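Local coordinates for protein endo-beta-mannanase (Opitutaceae bacterium TAV5, PDB 7BOB) that probably hydrolyses beta-1,4-linked mannosides as an exo-acting beta-1,4-mannosidase of glycosyl hydrolase family 5, found in the termite hindgut, at residues V61-F66 / A131-T136; T136-L141 / R183-E188. All coordinates share one frame; numbering follows the deposited sequence.

Interaction 1. Residues V61-F66 / A131-T136; sequences VRWPDF and AAYART
Trp63 and Tyr133 both carry CG anti to their own backbone N (chi1 -164° and 165°), which brings the pyrrole part of the indole over the phenol ring. The result is a face-to-face stack: the centroids of the five-membered ring of Trp63 and the ring of Tyr133 lie 3.6 Å apart, with planes inclined by 15°. Trp63 CD1 sits over the centre of the phenol, 3.4 Å from Tyr133 CE1, while Trp63 NE1 lies over its inner end, 3.3 Å from Tyr133 CG. The indole N-H is used elsewhere, on Glu67, and Phe100 meets the indole edge-to-face. Strand 56-62 is the second of the eight parallel strands of the (beta/alpha)8 barrel, and helix 124-141 follows the third, so Tyr133 reaches from an outer helix to the point where strand 56-62 runs into the short helix 63-66. At the far end of the phenol, Tyr133 OH comes 3.0 Å from Val61 O, but at a poor angle; its hydrogen bond goes instead to the backbone carbonyl of Leu99 on strand 94-101. Val61 CG1 lies 3.4 Å from Tyr133 OH, the two side chains pointing opposite ways as they pass. At the phenol's edge, Phe66 CB approaches Tyr133 CE1 to 4.2 Å. With an alanine at Tyr133, one face of the Trp63 indole would probably lose its stacking partner and Leu99 O its hydroxyl donor. Arg62, at the N-cap position of helix 63-66, points away from Tyr133 and grips Asp65 side-on, NE to OD2 at 2.7 Å and NH2 to OD1 at 2.9 Å, and a further guanidinium nitrogen pairs with Glu32.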
loop_
_atom_site.group_PDB
_atom_site.type_symbol
_atom_site.label_atom_id
_atom_site.label_comp_id
_atom_site.label_asym_id
_atom_site.label_seq_id
_atom_site.Cartn_x
_atom_site.Cartn_y
_atom_site.Cartn_z
ATOM N N VAL A 61 -5.121 17.298 -31.298
ATOM C CA VAL A 61 -4.150 18.372 -31.464
ATOM C C VAL A 61 -3.040 18.104 -30.455
ATOM O O VAL A 61 -3.162 18.447 -29.274
ATOM C CB VAL A 61 -4.822 19.744 -31.274
ATOM C CG1 VAL A 61 -3.847 20.882 -31.518
ATOM C CG2 VAL A 61 -6.025 19.871 -32.224
ATOM N N ARG A 62 -1.984 17.418 -30.886
ATOM C CA ARG A 62 -0.935 17.011 -29.956
ATOM C C ARG A 62 -0.111 18.237 -29.561
ATOM O O ARG A 62 0.611 18.811 -30.391
ATOM C CB ARG A 62 -0.066 15.914 -30.564
ATOM C CG ARG A 62 0.690 15.129 -29.509
ATOM C CD ARG A 62 1.454 13.943 -30.096
ATOM N NE ARG A 62 2.485 14.367 -31.041
ATOM C CZ ARG A 62 3.500 13.598 -31.418
ATOM N NH1 ARG A 62 3.624 12.371 -30.923
ATOM N NH2 ARG A 62 4.401 14.053 -32.268
ATOM N N TRP A 63 -0.240 18.633 -28.288
ATOM C CA TRP A 63 0.326 19.874 -27.756
ATOM C C TRP A 63 1.809 20.075 -28.054
ATOM O O TRP A 63 2.170 21.175 -28.498
ATOM C CB TRP A 63 0.078 19.933 -26.243
ATOM C CG TRP A 63 0.248 21.285 -25.630
ATOM C CD1 TRP A 63 0.607 22.439 -26.263
ATOM C CD2 TRP A 63 0.049 21.628 -24.249
ATOM N NE1 TRP A 63 0.653 23.478 -25.362
ATOM C CE2 TRP A 63 0.316 23.004 -24.119
ATOM C CE3 TRP A 63 -0.317 20.900 -23.111
ATOM C CZ2 TRP A 63 0.213 23.675 -22.902
ATOM C CZ3 TRP A 63 -0.411 21.566 -21.902
ATOM C CH2 TRP A 63 -0.146 22.946 -21.812
ATOM N N PRO A 64 2.711 19.109 -27.816
ATOM C CA PRO A 64 4.124 19.351 -28.170
ATOM C C PRO A 64 4.306 19.752 -29.618
ATOM O O PRO A 64 5.160 20.601 -29.916
ATOM C CB PRO A 64 4.803 18.009 -27.881
ATOM C CG PRO A 64 3.651 16.992 -27.810
ATOM C CD PRO A 64 2.525 17.772 -27.218
ATOM N N ASP A 65 3.520 19.168 -30.531
ATOM C CA ASP A 65 3.662 19.518 -31.939
ATOM C C ASP A 65 3.370 20.992 -32.160
ATOM O O ASP A 65 4.036 21.654 -32.967
ATOM C CB ASP A 65 2.715 18.665 -32.794
ATOM C CG ASP A 65 3.097 17.192 -32.827
ATOM O OD1 ASP A 65 4.293 16.860 -32.927
ATOM O OD2 ASP A 65 2.178 16.355 -32.789
ATOM N N PHE A 66 2.389 21.529 -31.438
ATOM C CA PHE A 66 1.859 22.854 -31.740
ATOM C C PHE A 66 2.511 23.965 -30.918
ATOM O O PHE A 66 2.461 25.129 -31.332
ATOM C CB PHE A 66 0.338 22.884 -31.524
ATOM C CG PHE A 66 -0.461 22.253 -32.645
ATOM C CD1 PHE A 66 -0.590 20.867 -32.736
ATOM C CD2 PHE A 66 -1.090 23.051 -33.617
ATOM C CE1 PHE A 66 -1.333 20.273 -33.771
ATOM C CE2 PHE A 66 -1.832 22.463 -34.657
ATOM C CZ PHE A 66 -1.950 21.077 -34.740
ATOM N N ALA A 131 -3.950 27.689 -20.512
ATOM C CA ALA A 131 -5.016 28.599 -20.918
ATOM C C ALA A 131 -4.681 29.278 -22.242
ATOM O O ALA A 131 -5.507 29.320 -23.162
ATOM C CB ALA A 131 -5.259 29.644 -19.827
ATOM N N ALA A 132 -3.463 29.806 -22.365
ATOM C CA ALA A 132 -3.089 30.478 -23.606
ATOM C C ALA A 132 -3.153 29.514 -24.780
ATOM O O ALA A 132 -3.615 29.877 -25.866
ATOM C CB ALA A 132 -1.694 31.076 -23.480
ATOM N N TYR A 133 -2.727 28.267 -24.565
ATOM C CA TYR A 133 -2.766 27.270 -25.633
ATOM C C TYR A 133 -4.199 26.943 -26.032
ATOM O O TYR A 133 -4.500 26.791 -27.219
ATOM C CB TYR A 133 -2.029 26.008 -25.186
ATOM C CG TYR A 133 -2.286 24.776 -26.026
ATOM C CD1 TYR A 133 -1.821 24.688 -27.336
ATOM C CD2 TYR A 133 -2.973 23.683 -25.492
ATOM C CE1 TYR A 133 -2.038 23.542 -28.103
ATOM C CE2 TYR A 133 -3.206 22.534 -26.244
ATOM C CZ TYR A 133 -2.732 22.466 -27.544
ATOM O OH TYR A 133 -2.953 21.323 -28.284
ATOM N N ALA A 134 -5.098 26.837 -25.056
ATOM C CA ALA A 134 -6.494 26.577 -25.389
ATOM C C ALA A 134 -7.086 27.730 -26.188
ATOM O O ALA A 134 -7.800 27.515 -27.178
ATOM C CB ALA A 134 -7.308 26.335 -24.119
ATOM N N ARG A 135 -6.806 28.965 -25.766
ATOM C CA ARG A 135 -7.304 30.120 -26.502
ATOM C C ARG A 135 -6.720 30.169 -27.911
ATOM O O ARG A 135 -7.445 30.450 -28.876
ATOM C CB ARG A 135 -6.993 31.404 -25.734
ATOM C CG ARG A 135 -7.493 32.646 -26.464
ATOM C CD ARG A 135 -7.519 33.875 -25.570
ATOM N NE ARG A 135 -6.188 34.142 -25.029
ATOM C CZ ARG A 135 -5.836 33.958 -23.755
ATOM N NH1 ARG A 135 -6.724 33.510 -22.868
ATOM N NH2 ARG A 135 -4.590 34.229 -23.365
ATOM N N THR A 136 -5.438 29.829 -28.059
ATOM C CA THR A 136 -4.806 29.878 -29.374
ATOM C C THR A 136 -5.444 28.894 -30.341
ATOM O O THR A 136 -5.740 29.243 -31.488
ATOM C CB THR A 136 -3.322 29.583 -29.263
ATOM O OG1 THR A 136 -2.705 30.558 -28.414
ATOM C CG2 THR A 136 -2.702 29.611 -30.644
#

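Interaction 2. Residues T136-L141 / R183-E188; sequences TITTHL and REVLPE
Thr138 meets Val185 and Leu186 with its methyl branch, and the side chain can be followed outward from its root. Its CB already lies 4.0 Å from Val185 CB. From there CG2, anti to the backbone N because chi1 (-51°) sets OG1 beside that N, reaches on between the two loop residues: it touches Val185 CB at 3.6 Å and Leu186 CD1 at 3.7 Å, with Val185 CG1 and Leu186 CG close by. The other branch, OG1, turns back along its own helix and bonds to Ala134 O, leaving the methyl for the loop. One residue further on, Thr139 OG1, weakly hydrogen-bonded to Arg135 O, meets Val185 CG2 at 3.7 Å by van der Waals contact, the two side chains crossing at about a right angle. The contact thus sets the C-terminal turn of helix 124-141, which follows the third barrel strand, against the loop from helix 168-183 to the fifth strand, 191-192. At the end of helix 168-183, Arg183 NH1 reaches forward to Pro187 O over 3.2 Å, and Asp235 pairs with the same guanidinium. At this patch shape complementarity probably does the work, with the Arg135-Glu184 salt bridge adding a charged tie beside it.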
loop_
_atom_site.group_PDB
_atom_site.type_symbol
_atom_site.label_atom_id
_atom_site.label_comp_id
_atom_site.label_asym_id
_atom_site.label_seq_id
_atom_site.Cartn_x
_atom_site.Cartn_y
_atom_site.Cartn_z
ATOM N N THR A 136 -5.438 29.829 -28.059
ATOM C CA THR A 136 -4.806 29.878 -29.374
ATOM C C THR A 136 -5.444 28.894 -30.341
ATOM O O THR A 136 -5.740 29.243 -31.488
ATOM C CB THR A 136 -3.322 29.583 -29.263
ATOM O OG1 THR A 136 -2.705 30.558 -28.414
ATOM C CG2 THR A 136 -2.702 29.611 -30.644
ATOM N N ILE A 137 -5.612 27.642 -29.922
ATOM C CA ILE A 137 -6.202 26.656 -30.821
ATOM C C ILE A 137 -7.631 27.049 -31.159
ATOM O O ILE A 137 -8.024 27.048 -32.331
ATOM C CB ILE A 137 -6.134 25.240 -30.224
ATOM C CG1 ILE A 137 -4.688 24.877 -29.868
ATOM C CG2 ILE A 137 -6.712 24.243 -31.213
ATOM C CD1 ILE A 137 -3.727 24.922 -31.063
ATOM N N THR A 138 -8.416 27.426 -30.143
ATOM C CA THR A 138 -9.791 27.853 -30.393
ATOM C C THR A 138 -9.838 28.987 -31.411
ATOM O O THR A 138 -10.713 29.012 -32.276
ATOM C CB THR A 138 -10.467 28.274 -29.086
ATOM O OG1 THR A 138 -10.304 27.244 -28.100
ATOM C CG2 THR A 138 -11.951 28.494 -29.296
ATOM N N THR A 139 -8.893 29.925 -31.331
ATOM C CA THR A 139 -8.797 30.970 -32.341
ATOM C C THR A 139 -8.731 30.370 -33.741
ATOM O O THR A 139 -9.449 30.807 -34.644
ATOM C CB THR A 139 -7.582 31.856 -32.068
ATOM O OG1 THR A 139 -7.908 32.805 -31.046
ATOM C CG2 THR A 139 -7.178 32.614 -33.320
ATOM N N HIS A 140 -7.924 29.328 -33.926
ATOM C CA HIS A 140 -7.801 28.725 -35.248
ATOM C C HIS A 140 -8.966 27.827 -35.623
ATOM O O HIS A 140 -9.073 27.458 -36.797
ATOM C CB HIS A 140 -6.503 27.939 -35.339
ATOM C CG HIS A 140 -5.305 28.811 -35.462
ATOM N ND1 HIS A 140 -4.697 29.070 -36.671
ATOM C CD2 HIS A 140 -4.637 29.536 -34.537
ATOM C CE1 HIS A 140 -3.683 29.893 -36.481
ATOM N NE2 HIS A 140 -3.624 30.189 -35.194
ATOM N N LEU A 141 -9.822 27.466 -34.672
ATOM C CA LEU A 141 -11.048 26.742 -34.982
ATOM C C LEU A 141 -12.210 27.665 -35.290
ATOM O O LEU A 141 -13.194 27.217 -35.899
ATOM C CB LEU A 141 -11.461 25.839 -33.809
ATOM C CG LEU A 141 -10.441 24.841 -33.266
ATOM C CD1 LEU A 141 -10.972 24.254 -31.968
ATOM C CD2 LEU A 141 -10.211 23.740 -34.277
ATOM N N ARG A 183 -13.938 29.674 -24.113
ATOM C CA ARG A 183 -15.102 30.529 -24.267
ATOM C C ARG A 183 -14.742 32.003 -24.399
ATOM O O ARG A 183 -15.628 32.807 -24.702
ATOM C CB ARG A 183 -16.068 30.310 -23.093
ATOM C CG ARG A 183 -16.718 28.918 -23.093
ATOM C CD ARG A 183 -17.970 28.844 -22.207
ATOM N NE ARG A 183 -18.335 27.458 -21.920
ATOM C CZ ARG A 183 -18.923 26.636 -22.786
ATOM N NH1 ARG A 183 -19.256 27.044 -24.010
ATOM N NH2 ARG A 183 -19.191 25.395 -22.422
ATOM N N GLU A 184 -13.482 32.377 -24.174
ATOM C CA GLU A 184 -13.041 33.722 -24.530
ATOM C C GLU A 184 -13.008 33.921 -26.039
ATOM O O GLU A 184 -12.963 35.065 -26.502
ATOM C CB GLU A 184 -11.658 34.011 -23.948
ATOM C CG GLU A 184 -11.671 34.381 -22.479
ATOM C CD GLU A 184 -10.268 34.527 -21.918
ATOM O OE1 GLU A 184 -9.355 34.842 -22.713
ATOM O OE2 GLU A 184 -10.069 34.309 -20.696
ATOM N N VAL A 185 -13.031 32.834 -26.806
ATOM C CA VAL A 185 -13.032 32.888 -28.258
ATOM C C VAL A 185 -14.356 32.411 -28.841
ATOM O O VAL A 185 -14.883 33.029 -29.764
ATOM C CB VAL A 185 -11.851 32.070 -28.824
ATOM C CG1 VAL A 185 -11.945 31.947 -30.349
ATOM C CG2 VAL A 185 -10.536 32.690 -28.390
ATOM N N LEU A 186 -14.918 31.322 -28.317
ATOM C CA LEU A 186 -16.172 30.763 -28.818
ATOM C C LEU A 186 -17.105 30.559 -27.633
ATOM O O LEU A 186 -17.286 29.428 -27.150
ATOM C CB LEU A 186 -15.938 29.457 -29.578
ATOM C CG LEU A 186 -15.152 29.514 -30.880
ATOM C CD1 LEU A 186 -14.924 28.110 -31.418
ATOM C CD2 LEU A 186 -15.917 30.370 -31.894
ATOM N N PRO A 187 -17.720 31.635 -27.135
ATOM C CA PRO A 187 -18.513 31.525 -25.895
ATOM C C PRO A 187 -19.630 30.500 -25.950
ATOM O O PRO A 187 -20.035 30.003 -24.891
ATOM C CB PRO A 187 -19.069 32.945 -25.704
ATOM C CG PRO A 187 -18.914 33.612 -27.061
ATOM C CD PRO A 187 -17.670 33.017 -27.640
ATOM N N GLU A 188 -20.140 30.159 -27.135
ATOM C CA GLU A 188 -21.263 29.240 -27.264
ATOM C C GLU A 188 -20.843 27.841 -27.694
ATOM O O GLU A 188 -21.707 27.011 -27.998
ATOM C CB GLU A 188 -22.295 29.800 -28.256
ATOM C CG GLU A 188 -22.927 31.108 -27.814
ATOM C CD GLU A 188 -23.309 31.103 -26.336
ATOM O OE1 GLU A 188 -24.151 30.271 -25.933
ATOM O OE2 GLU A 188 -22.757 31.927 -25.572
#

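Overall arrangement
Following the chain from the N terminus, interaction 1 leaves strand 56-62 and its short helix 63-66 and closes on helix 124-141 after a loop of 64 residues that includes helix 75-89 and strand 94-101. Interaction 2 then opens on the same helix and closes 41 residues later, past strand 151-154 and helix 168-183. The two stand in series, neither nested nor crossed, and share Thr136. Helix 124-141 therefore ties the second barrel strand to the loop before the fifth. The two interactions also touch: Arg135 NH1 makes a 3.0 Å salt bridge with Glu184 OE1, and Ile137 CD1 packs on Val61 and Phe66.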